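Local coordinates for protein alpha-amylase inhibitor 0.19 (Triticum aestivum, PDB 1HSS) that inhibits alpha-amylase as a secreted, disulfide-rich homodimer of the cereal trypsin/alpha-amylase inhibitor family and is a wheat allergen, at residues Q27-Q32 with F80-R85; C52-L57 with Y113-V118. One frame throughout, in Å; residues are numbered along the deposited sequence.

How the contacts relate
Contacts 1 and 2 are each built round one disulfide of the cereal inhibitor fold, Cys-28 to Cys-83 and Cys-54 to Cys-115. Their centres lie about 19 Å apart and their nearest atoms about 8 Å apart, so they do not touch. Along the chain their segments alternate, so the spans of sequence closed by the two bridges overlap. Contact 1 lies towards the outside, its centre about 14 Å from that of the chain. Contact 2 is buried, at about 6 Å. Helix 53-67 joins the two: it carries Cys-54, and its Leu-61 touches Phe-80. In the dimer, Ser-31 O of contact 1 accepts a hydrogen bond from Tyr-113 OH of the second subunit.

Contact 1: Q27-Q32 with F80-R85; sequences QCNGSQ and FPRCRR
Cys-28 and Cys-83 are joined by a disulfide that ties the end of helix 20-27 to the loop before helix 85-92. It is one of five disulfides in this cereal trypsin/alpha-amylase inhibitor, a helical fold of the prolamin clan. The SG atoms of Cys-28 and Cys-83 are 2.0 Å apart, with chi3 at 84°. SG of Cys-28 sits between its own backbone N and carbonyl carbon (chi1 68°), a rotation that sets it against Cys-83 SG. The same sulfur also meets Phe-80. Cys-28 SG lies 4.1 Å from Phe-80 CB and 5.3 Å from the centroid of the Phe-80 ring, which it meets obliquely in a sulfur-aromatic contact.

Asn-29 packs beside the bridge. Its backbone N is 3.3 Å from Cys-83 SG. Its CB approaches the carbonyl O of Arg-82 at 3.6 Å. The Asn-29 and Arg-82 side chains run side by side and point the same way, but Arg-82 is poorly ordered and its outer part is less certain.

Two turns position these residues. A type I turn from Gln-27 to Gly-30 brings Cys-28 and Asn-29 to the contact. Gly-30, with positive phi, is the C-prime residue of the Schellman motif that ends the helix. In the other segment, a type II turn from Phe-80 to Cys-83 presents Cys-83, and Arg-84 follows as the N-cap residue of the next helix.

Val-88 of helix 85-92 packs on both cysteines and on Phe-80, whose ring also meets Tyr-65 edge-to-face. Arg-84 NH2 forms salt bridges to Asp-106 and Asp-110 of the second subunit. Near the bridge, Asn-29 OD1 lies 3.2 Å from Pro-81 O; both are acceptors, so this is proximity without a hydrogen bond.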
ATOM      1  N   GLN A  27       2.073 -10.422   5.293  1.00 19.56           N
ATOM      2  CA  GLN A  27       1.098  -9.502   4.783  1.00 19.13           C
ATOM      3  C   GLN A  27       0.311 -10.013   3.599  1.00 16.89           C
ATOM      4  O   GLN A  27      -0.867  -9.699   3.491  1.00 20.69           O
ATOM      5  CB  GLN A  27       1.758  -8.207   4.388  1.00 18.93           C
ATOM      6  CG  GLN A  27       2.196  -7.366   5.542  1.00 21.34           C
ATOM      7  CD  GLN A  27       2.635  -6.003   5.069  1.00 25.74           C
ATOM      8  OE1 GLN A  27       2.068  -4.988   5.469  1.00 36.98           O
ATOM      9  NE2 GLN A  27       3.582  -5.973   4.142  1.00 25.18           N
ATOM     10  N   CYS A  28       0.943 -10.733   2.672  1.00 16.62           N
ATOM     11  CA  CYS A  28       0.254 -11.055   1.413  1.00 21.01           C
ATOM     12  C   CYS A  28      -0.917 -12.052   1.511  1.00 22.32           C
ATOM     13  O   CYS A  28      -1.766 -12.095   0.618  1.00 23.09           O
ATOM     14  CB  CYS A  28       1.239 -11.478   0.303  1.00 19.26           C
ATOM     15  SG  CYS A  28       2.093 -13.054   0.528  1.00 28.21           S
ATOM     16  N   ASN A  29      -1.060 -12.707   2.661  1.00 23.30           N
ATOM     17  CA  ASN A  29      -2.299 -13.417   2.968  1.00 26.58           C
ATOM     18  C   ASN A  29      -3.020 -12.945   4.239  1.00 25.91           C
ATOM     19  O   ASN A  29      -3.830 -13.680   4.808  1.00 27.00           O
ATOM     20  CB  ASN A  29      -2.061 -14.927   3.045  1.00 28.89           C
ATOM     21  CG  ASN A  29      -0.931 -15.300   3.979  1.00 33.86           C
ATOM     22  OD1 ASN A  29      -0.232 -16.288   3.757  1.00 41.10           O
ATOM     23  ND2 ASN A  29      -0.753 -14.528   5.039  1.00 34.49           N
ATOM     24  N   GLY A  30      -2.690 -11.742   4.705  1.00 24.22           N
ATOM     25  CA  GLY A  30      -3.452 -11.121   5.769  1.00 21.30           C
ATOM     26  C   GLY A  30      -3.185 -11.658   7.160  1.00 23.74           C
ATOM     27  O   GLY A  30      -4.002 -11.450   8.047  1.00 24.86           O
ATOM     28  N   SER A  31      -2.037 -12.300   7.377  1.00 23.43           N
ATOM     29  CA  SER A  31      -1.684 -12.781   8.710  1.00 21.75           C
ATOM     30  C   SER A  31      -1.369 -11.616   9.585  1.00 22.31           C
ATOM     31  O   SER A  31      -1.091 -10.527   9.096  1.00 23.49           O
ATOM     32  CB  SER A  31      -0.458 -13.682   8.684  1.00 22.05           C
ATOM     33  OG  SER A  31      -0.723 -14.880   7.998  1.00 23.21           O
ATOM     34  N   GLN A  32      -1.347 -11.860  10.881  1.00 26.45           N
ATOM     35  CA  GLN A  32      -0.948 -10.845  11.833  1.00 33.12           C
ATOM     36  C   GLN A  32       0.572 -10.672  11.794  1.00 30.65           C
ATOM     37  O   GLN A  32       1.300 -11.663  11.720  1.00 33.12           O
ATOM     38  CB  GLN A  32      -1.389 -11.280  13.217  1.00 40.31           C
ATOM     39  CG  GLN A  32      -1.207 -10.233  14.276  1.00 56.20           C
ATOM     40  CD  GLN A  32      -2.279 -10.326  15.321  1.00 61.91           C
ATOM     41  OE1 GLN A  32      -2.198 -11.145  16.229  1.00 67.53           O
ATOM     42  NE2 GLN A  32      -3.366  -9.598  15.110  1.00 62.57           N
ATOM     43  N   PHE A  80       5.528 -17.338  -2.539  1.00 51.12           N
ATOM     44  CA  PHE A  80       4.536 -16.762  -1.626  1.00 46.82           C
ATOM     45  C   PHE A  80       3.366 -17.682  -1.307  1.00 47.81           C
ATOM     46  O   PHE A  80       2.393 -17.754  -2.064  1.00 47.64           O
ATOM     47  CB  PHE A  80       4.020 -15.460  -2.202  1.00 39.79           C
ATOM     48  CG  PHE A  80       5.099 -14.497  -2.500  1.00 36.92           C
ATOM     49  CD1 PHE A  80       5.681 -13.774  -1.473  1.00 29.74           C
ATOM     50  CD2 PHE A  80       5.667 -14.454  -3.763  1.00 31.42           C
ATOM     51  CE1 PHE A  80       6.804 -13.042  -1.691  1.00 27.09           C
ATOM     52  CE2 PHE A  80       6.800 -13.718  -3.990  1.00 28.81           C
ATOM     53  CZ  PHE A  80       7.373 -13.012  -2.961  1.00 29.57           C
ATOM     54  N   PRO A  81       3.480 -18.453  -0.208  1.00 50.40           N
ATOM     55  CA  PRO A  81       2.512 -19.503   0.135  1.00 52.47           C
ATOM     56  C   PRO A  81       1.172 -18.917   0.559  1.00 52.50           C
ATOM     57  O   PRO A  81       1.112 -18.061   1.436  1.00 53.01           O
ATOM     58  CB  PRO A  81       3.188 -20.261   1.288  1.00 52.67           C
ATOM     59  CG  PRO A  81       4.651 -19.849   1.232  1.00 53.28           C
ATOM     60  CD  PRO A  81       4.604 -18.432   0.748  1.00 52.53           C
ATOM     61  N   ARG A  82       0.119 -19.311  -0.147  1.00 51.60           N
ATOM     62  CA  ARG A  82      -1.240 -18.846   0.138  1.00 51.36           C
ATOM     63  C   ARG A  82      -1.502 -17.402  -0.306  1.00 48.62           C
ATOM     64  O   ARG A  82      -2.565 -16.838  -0.010  1.00 48.10           O
ATOM     65  CB  ARG A  82      -1.569 -19.010   1.629  1.00 57.88           C
ATOM     66  CG  ARG A  82      -1.849 -20.450   2.055  1.00 68.95           C
ATOM     67  CD  ARG A  82      -1.409 -20.710   3.500  1.00 77.70           C
ATOM     68  NE  ARG A  82      -0.295 -21.658   3.575  1.00 86.67           N
ATOM     69  CZ  ARG A  82       0.904 -21.381   4.085  1.00 91.38           C
ATOM     70  NH1 ARG A  82       1.161 -20.182   4.607  1.00 93.97           N
ATOM     71  NH2 ARG A  82       1.850 -22.312   4.082  1.00 92.38           N
ATOM     72  N   CYS A  83      -0.613 -16.881  -1.153  1.00 44.02           N
ATOM     73  CA  CYS A  83      -0.764 -15.541  -1.714  1.00 38.60           C
ATOM     74  C   CYS A  83      -1.007 -15.477  -3.214  1.00 37.79           C
ATOM     75  O   CYS A  83      -0.331 -16.137  -4.003  1.00 35.16           O
ATOM     76  CB  CYS A  83       0.448 -14.686  -1.399  1.00 30.94           C
ATOM     77  SG  CYS A  83       0.611 -14.422   0.359  1.00 25.12           S
ATOM     78  N   ARG A  84      -1.859 -14.531  -3.589  1.00 38.31           N
ATOM     79  CA  ARG A  84      -2.143 -14.226  -4.980  1.00 37.59           C
ATOM     80  C   ARG A  84      -1.115 -13.280  -5.581  1.00 39.96           C
ATOM     81  O   ARG A  84      -0.826 -12.226  -5.019  1.00 40.76           O
ATOM     82  CB  ARG A  84      -3.515 -13.582  -5.096  1.00 39.18           C
ATOM     83  CG  ARG A  84      -4.619 -14.354  -4.435  1.00 42.34           C
ATOM     84  CD  ARG A  84      -5.942 -13.741  -4.771  1.00 44.16           C
ATOM     85  NE  ARG A  84      -7.000 -14.444  -4.073  1.00 48.35           N
ATOM     86  CZ  ARG A  84      -8.266 -14.415  -4.447  1.00 43.10           C
ATOM     87  NH1 ARG A  84      -8.614 -13.693  -5.508  1.00 37.83           N
ATOM     88  NH2 ARG A  84      -9.173 -15.083  -3.736  1.00 41.03           N
ATOM     89  N   ARG A  85      -0.720 -13.576  -6.813  1.00 39.48           N
ATOM     90  CA  ARG A  85       0.214 -12.759  -7.587  1.00 40.52           C
ATOM     91  C   ARG A  85      -0.079 -11.256  -7.501  1.00 37.60           C
ATOM     92  O   ARG A  85       0.783 -10.455  -7.168  1.00 33.28           O
ATOM     93  CB  ARG A  85       0.166 -13.216  -9.051  1.00 47.21           C
ATOM     94  CG  ARG A  85       1.519 -13.363  -9.739  1.00 58.18           C
ATOM     95  CD  ARG A  85       1.894 -12.123 -10.575  1.00 69.19           C
ATOM     96  NE  ARG A  85       3.243 -12.233 -11.147  1.00 73.65           N
ATOM     97  CZ  ARG A  85       3.670 -11.587 -12.229  1.00 74.51           C
ATOM     98  NH1 ARG A  85       2.878 -10.722 -12.860  1.00 76.28           N
ATOM     99  NH2 ARG A  85       4.901 -11.808 -12.676  1.00 72.91           N
TER

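Contact 2: C52-L57 with Y113-V118; sequences CRCGAL and YVCKDV
Cys-54 and Cys-115 form the covalent part of this contact. Their SG atoms are 2.0 Å apart and chi3 is -83°. In both residues SG stands anti to the carbonyl carbon (chi1 -69° in Cys-54, -62° in Cys-115), and this brings the two sulfurs together in the gap between the backbones. The CA atoms of Cys-54 and Cys-115 are 5.5 Å apart.

Apolar packing continues from the bridge along the helix. Leu-57, one turn after Cys-54, puts CD1 4.0 Å from Cys-115 SG. Its CB lies 4.1 Å from CG2 of Val-118. That same Val-118 methyl approaches the carbonyl O of Cys-54 at 3.4 Å, so it reaches both the backbone and a side chain of the facing helix.

In the cereal inhibitor fold this disulfide fastens the start of helix 53-67 to the C-terminal part of the chain. Cys-115 is the N-cap residue of the short helix 116-119. Cys-52, two residues before Cys-54, bonds to Cys-6, so the start of helix 53-67 has two covalent ties. Thr-96 of helix 95-98 packs on Leu-57 and Cys-115.

Asp-117 is the polar side chain that meets Cys-54. Its CG sits between the backbone N and the carbonyl carbon, and the carboxylate comes close to Cys-54. The carboxylate atom OD1 is 3.6 Å from Cys-54 CB, and OD2 is 3.8 Å from the same Cys-54 CB.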
ATOM      1  N   CYS A  52      16.043   5.431  -3.742  1.00 20.67           N
ATOM      2  CA  CYS A  52      16.379   4.041  -4.024  1.00 18.63           C
ATOM      3  C   CYS A  52      15.539   3.047  -3.259  1.00 19.14           C
ATOM      4  O   CYS A  52      15.726   1.843  -3.403  1.00 21.60           O
ATOM      5  CB  CYS A  52      17.848   3.780  -3.724  1.00 20.63           C
ATOM      6  SG  CYS A  52      18.949   4.735  -4.801  1.00 25.24           S
ATOM      7  N   ARG A  53      14.618   3.544  -2.441  1.00 16.79           N
ATOM      8  CA  ARG A  53      13.763   2.677  -1.634  1.00 18.60           C
ATOM      9  C   ARG A  53      12.879   1.757  -2.483  1.00 18.16           C
ATOM     10  O   ARG A  53      12.768   0.580  -2.186  1.00 22.76           O
ATOM     11  CB  ARG A  53      12.895   3.522  -0.699  1.00 17.32           C
ATOM     12  CG  ARG A  53      13.127   3.282   0.776  1.00 14.95           C
ATOM     13  CD  ARG A  53      13.868   4.420   1.492  1.00 17.64           C
ATOM     14  NE  ARG A  53      12.998   5.409   2.097  1.00 16.17           N
ATOM     15  CZ  ARG A  53      13.393   6.353   2.956  1.00 13.41           C
ATOM     16  NH1 ARG A  53      14.528   6.280   3.628  1.00 13.30           N
ATOM     17  NH2 ARG A  53      12.574   7.341   3.232  1.00 14.51           N
ATOM     18  N   CYS A  54      12.318   2.267  -3.577  1.00 18.93           N
ATOM     19  CA  CYS A  54      11.529   1.447  -4.508  1.00 17.41           C
ATOM     20  C   CYS A  54      12.369   0.467  -5.294  1.00 17.04           C
ATOM     21  O   CYS A  54      11.887  -0.594  -5.704  1.00 18.84           O
ATOM     22  CB  CYS A  54      10.794   2.325  -5.501  1.00 15.77           C
ATOM     23  SG  CYS A  54       9.481   3.288  -4.720  1.00 19.09           S
ATOM     24  N   GLY A  55      13.591   0.895  -5.598  1.00 19.16           N
ATOM     25  CA  GLY A  55      14.576   0.024  -6.205  1.00 18.92           C
ATOM     26  C   GLY A  55      15.012  -1.148  -5.346  1.00 17.20           C
ATOM     27  O   GLY A  55      15.087  -2.276  -5.849  1.00 17.85           O
ATOM     28  N   ALA A  56      15.267  -0.895  -4.057  1.00 16.86           N
ATOM     29  CA  ALA A  56      15.488  -1.968  -3.084  1.00 15.95           C
ATOM     30  C   ALA A  56      14.336  -2.969  -3.006  1.00 15.62           C
ATOM     31  O   ALA A  56      14.566  -4.175  -2.997  1.00 19.61           O
ATOM     32  CB  ALA A  56      15.750  -1.396  -1.737  1.00  6.98           C
ATOM     33  N   LEU A  57      13.103  -2.468  -3.022  1.00 17.25           N
ATOM     34  CA  LEU A  57      11.906  -3.314  -2.981  1.00 17.76           C
ATOM     35  C   LEU A  57      11.714  -4.139  -4.260  1.00 18.22           C
ATOM     36  O   LEU A  57      11.366  -5.309  -4.195  1.00 16.94           O
ATOM     37  CB  LEU A  57      10.655  -2.456  -2.713  1.00 16.57           C
ATOM     38  CG  LEU A  57      10.420  -2.088  -1.248  1.00 13.75           C
ATOM     39  CD1 LEU A  57       9.441  -0.954  -1.146  1.00 16.14           C
ATOM     40  CD2 LEU A  57       9.931  -3.287  -0.476  1.00 13.10           C
ATOM     41  N   TYR A 113       4.359   7.684  -1.168  1.00 15.94           N
ATOM     42  CA  TYR A 113       4.624   6.647  -0.147  1.00 18.84           C
ATOM     43  C   TYR A 113       4.571   5.231  -0.716  1.00 17.96           C
ATOM     44  O   TYR A 113       4.617   4.253   0.017  1.00 19.94           O
ATOM     45  CB  TYR A 113       3.608   6.733   0.994  1.00 15.06           C
ATOM     46  CG  TYR A 113       3.900   7.830   1.968  1.00 19.59           C
ATOM     47  CD1 TYR A 113       4.860   7.665   2.947  1.00 17.79           C
ATOM     48  CD2 TYR A 113       3.243   9.052   1.888  1.00 15.73           C
ATOM     49  CE1 TYR A 113       5.166   8.687   3.818  1.00 19.11           C
ATOM     50  CE2 TYR A 113       3.538  10.067   2.752  1.00 16.04           C
ATOM     51  CZ  TYR A 113       4.502   9.877   3.714  1.00 16.15           C
ATOM     52  OH  TYR A 113       4.789  10.885   4.590  1.00 16.09           O
ATOM     53  N   VAL A 114       4.556   5.143  -2.036  1.00 17.30           N
ATOM     54  CA  VAL A 114       4.060   3.973  -2.722  1.00 17.80           C
ATOM     55  C   VAL A 114       4.912   3.823  -4.002  1.00 19.73           C
ATOM     56  O   VAL A 114       5.399   4.826  -4.545  1.00 21.88           O
ATOM     57  CB  VAL A 114       2.535   4.202  -2.984  1.00 16.83           C
ATOM     58  CG1 VAL A 114       2.201   4.149  -4.422  1.00 13.01           C
ATOM     59  CG2 VAL A 114       1.715   3.265  -2.141  1.00 15.60           C
ATOM     60  N   CYS A 115       5.282   2.585  -4.325  1.00 20.15           N
ATOM     61  CA  CYS A 115       6.170   2.290  -5.452  1.00 20.65           C
ATOM     62  C   CYS A 115       5.458   1.703  -6.671  1.00 19.25           C
ATOM     63  O   CYS A 115       5.410   0.486  -6.819  1.00 20.60           O
ATOM     64  CB  CYS A 115       7.259   1.304  -5.015  1.00 15.79           C
ATOM     65  SG  CYS A 115       8.339   1.941  -3.716  1.00 20.35           S
ATOM     66  N   LYS A 116       5.132   2.543  -7.648  1.00 22.67           N
ATOM     67  CA  LYS A 116       4.370   2.091  -8.825  1.00 26.19           C
ATOM     68  C   LYS A 116       5.120   1.129  -9.752  1.00 26.03           C
ATOM     69  O   LYS A 116       4.516   0.251 -10.373  1.00 28.65           O
ATOM     70  CB  LYS A 116       3.846   3.282  -9.633  1.00 26.54           C
ATOM     71  CG  LYS A 116       4.911   4.097 -10.326  1.00 28.14           C
ATOM     72  CD  LYS A 116       4.283   5.288 -11.029  1.00 33.85           C
ATOM     73  CE  LYS A 116       5.336   6.252 -11.559  1.00 34.06           C
ATOM     74  NZ  LYS A 116       5.946   5.784 -12.829  1.00 35.38           N
ATOM     75  N   ASP A 117       6.444   1.245  -9.779  1.00 27.75           N
ATOM     76  CA  ASP A 117       7.289   0.322 -10.537  1.00 27.85           C
ATOM     77  C   ASP A 117       7.230  -1.115  -9.992  1.00 25.30           C
ATOM     78  O   ASP A 117       7.052  -2.061 -10.754  1.00 21.77           O
ATOM     79  CB  ASP A 117       8.740   0.844 -10.579  1.00 33.75           C
ATOM     80  CG  ASP A 117       9.324   1.165  -9.172  1.00 35.48           C
ATOM     81  OD1 ASP A 117       8.652   1.828  -8.341  1.00 31.48           O
ATOM     82  OD2 ASP A 117      10.513   0.835  -8.940  1.00 39.83           O
ATOM     83  N   VAL A 118       7.168  -1.237  -8.668  1.00 24.71           N
ATOM     84  CA  VAL A 118       7.019  -2.528  -7.999  1.00 22.21           C
ATOM     85  C   VAL A 118       5.609  -3.115  -8.164  1.00 22.66           C
ATOM     86  O   VAL A 118       5.450  -4.327  -8.267  1.00 22.44           O
ATOM     87  CB  VAL A 118       7.355  -2.393  -6.489  1.00 20.05           C
ATOM     88  CG1 VAL A 118       7.147  -3.725  -5.764  1.00 14.90           C
ATOM     89  CG2 VAL A 118       8.778  -1.911  -6.316  1.00 16.59           C
TER